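Local coordinates for transcription activator HlyU (Vibrio vulnificus, PDB 3JTH), which probably binds DNA as a dimeric winged helix-turn-helix protein of the ArsR family and activates transcription, probably including that of the toxin gene rtxA, at residues L26-M31 against A44-S49. Numbering follows the deposited sequence.
Sequences LQILCM and AKLQLS
L46, the last helical residue of 39-46, reaches the flank of helix 23-31 with both methyls. CD2 lies 3.5 Å from CG of M31, the two side chains running antiparallel alongside each other, while CD1 meets CG1 of I28 at 3.7 Å, with the I28 and L46 chains roughly perpendicular. A forked leucine suits this place because each branch can serve a different neighbour; CD1 also lies loosely, 4.3 Å, from CB of Q27. M31, a selenomethionine here, has a long unbranched chain that can bend to lie on both L46 and K45: chi2 (-57°) places SE, and chi3 (-66°) turns CE back alongside the K45 chain, 3.3 Å from CD, tighter than usual for two carbons. Lysine fits this exposed border, since its methylenes pack on the methyl while the charged amine stays at the border.

Behind this first shell, I28 packs on L53, H56, L57 and L60 of helix 50-62, and M6 of the second subunit touches L46. After L46 the chain turns with positive phi at Q47 (54°), whose NE2 donates to O of A44 (3.0 Å) and ties the turn back to the helix end. Helices 39-46 and 50-62 form the helix-turn-helix of this ArsR-type fold. Between 26-31 and 44-49 the side-chain contact is mainly van der Waals and depends on close fit and burial; R24 of helix 23-31 adds a weak hydrogen bond to O of L46.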
loop_
_atom_site.group_PDB
_atom_site.type_symbol
_atom_site.label_atom_id
_atom_site.label_comp_id
_atom_site.label_asym_id
_atom_site.label_seq_id
_atom_site.Cartn_x
_atom_site.Cartn_y
_atom_site.Cartn_z
ATOM N N LEU A 26 9.786 2.759 3.077
ATOM C CA LEU A 26 8.768 3.803 3.029
ATOM C C LEU A 26 9.342 5.120 3.522
ATOM O O LEU A 26 9.104 6.174 2.935
ATOM C CB LEU A 26 7.540 3.403 3.858
ATOM C CG LEU A 26 6.313 4.277 3.578
ATOM C CD1 LEU A 26 5.970 4.215 2.089
ATOM C CD2 LEU A 26 5.129 3.821 4.408
ATOM N N GLN A 27 10.120 5.068 4.592
ATOM C CA GLN A 27 10.708 6.290 5.115
ATOM C C GLN A 27 11.561 6.941 4.033
ATOM O O GLN A 27 11.541 8.154 3.851
ATOM C CB GLN A 27 11.549 5.980 6.354
ATOM C CG GLN A 27 10.719 5.467 7.521
ATOM C CD GLN A 27 11.567 5.077 8.728
ATOM O OE1 GLN A 27 11.076 4.445 9.667
ATOM N NE2 GLN A 27 12.839 5.453 8.707
ATOM N N ILE A 28 12.304 6.115 3.308
ATOM C CA ILE A 28 13.158 6.597 2.236
ATOM C C ILE A 28 12.302 7.164 1.109
ATOM O O ILE A 28 12.577 8.243 0.591
ATOM C CB ILE A 28 14.033 5.462 1.675
ATOM C CG1 ILE A 28 15.074 5.048 2.721
ATOM C CG2 ILE A 28 14.687 5.912 0.380
ATOM C CD1 ILE A 28 15.780 3.742 2.390
ATOM N N LEU A 29 11.268 6.428 0.722
ATOM C CA LEU A 29 10.394 6.895 -0.343
ATOM C C LEU A 29 9.730 8.220 0.042
ATOM O O LEU A 29 9.633 9.134 -0.779
ATOM C CB LEU A 29 9.334 5.839 -0.630
ATOM C CG LEU A 29 9.875 4.572 -1.309
ATOM C CD1 LEU A 29 8.810 3.487 -1.292
ATOM C CD2 LEU A 29 10.312 4.907 -2.727
ATOM N N CYS A 30 9.281 8.318 1.291
ATOM C CA CYS A 30 8.624 9.525 1.772
ATOM C C CYS A 30 9.582 10.715 1.721
ATOM O O CYS A 30 9.187 11.819 1.340
ATOM C CB CYS A 30 8.122 9.305 3.204
ATOM S SG CYS A 30 6.994 7.890 3.381
HETATM N N MSE A 31 10.841 10.480 2.093
HETATM C CA MSE A 31 11.862 11.519 2.093
HETATM C C MSE A 31 12.175 12.028 0.700
HETATM O O MSE A 31 12.610 13.175 0.536
HETATM C CB MSE A 31 13.156 10.995 2.723
HETATM C CG MSE A 31 13.125 10.904 4.234
HETATM SE SE MSE A 31 12.721 12.619 5.039
HETATM C CE MSE A 31 14.317 13.570 4.498
ATOM N N ALA A 44 21.558 10.871 7.499
ATOM C CA ALA A 44 21.460 11.798 8.619
ATOM C C ALA A 44 20.013 12.127 8.965
ATOM O O ALA A 44 19.667 12.219 10.143
ATOM C CB ALA A 44 22.242 13.088 8.325
ATOM N N LYS A 45 19.167 12.291 7.952
ATOM C CA LYS A 45 17.759 12.610 8.190
ATOM C C LYS A 45 16.949 11.401 8.642
ATOM O O LYS A 45 15.840 11.559 9.140
ATOM C CB LYS A 45 17.105 13.229 6.943
ATOM C CG LYS A 45 17.779 14.502 6.455
ATOM C CD LYS A 45 16.853 15.368 5.594
ATOM C CE LYS A 45 15.876 16.186 6.454
ATOM N NZ LYS A 45 15.000 17.093 5.659
ATOM N N LEU A 46 17.493 10.199 8.476
ATOM C CA LEU A 46 16.795 8.984 8.908
ATOM C C LEU A 46 17.562 8.234 10.012
ATOM O O LEU A 46 17.051 7.257 10.602
ATOM C CB LEU A 46 16.573 8.046 7.715
ATOM C CG LEU A 46 15.759 8.580 6.531
ATOM C CD1 LEU A 46 15.514 7.451 5.548
ATOM C CD2 LEU A 46 14.432 9.125 7.013
ATOM N N GLN A 47 18.776 8.703 10.301
ATOM C CA GLN A 47 19.633 8.077 11.304
ATOM C C GLN A 47 19.765 6.608 10.957
ATOM O O GLN A 47 19.543 5.716 11.788
ATOM C CB GLN A 47 19.040 8.231 12.709
ATOM C CG GLN A 47 18.726 9.668 13.093
ATOM C CD GLN A 47 17.374 10.120 12.580
ATOM O OE1 GLN A 47 16.346 9.539 12.924
ATOM N NE2 GLN A 47 17.365 11.158 11.750
ATOM N N LEU A 48 20.126 6.369 9.706
ATOM C CA LEU A 48 20.289 5.024 9.187
ATOM C C LEU A 48 21.756 4.876 8.796
ATOM O O LEU A 48 22.350 5.805 8.247
ATOM C CB LEU A 48 19.369 4.852 7.971
ATOM C CG LEU A 48 19.003 3.463 7.444
ATOM C CD1 LEU A 48 18.527 2.566 8.588
ATOM C CD2 LEU A 48 17.915 3.613 6.384
ATOM N N SER A 49 22.343 3.726 9.105
ATOM C CA SER A 49 23.746 3.466 8.793
ATOM C C SER A 49 23.961 3.551 7.292
ATOM O O SER A 49 23.020 3.371 6.519
ATOM C CB SER A 49 24.134 2.064 9.260
ATOM O OG SER A 49 23.808 1.890 10.622
#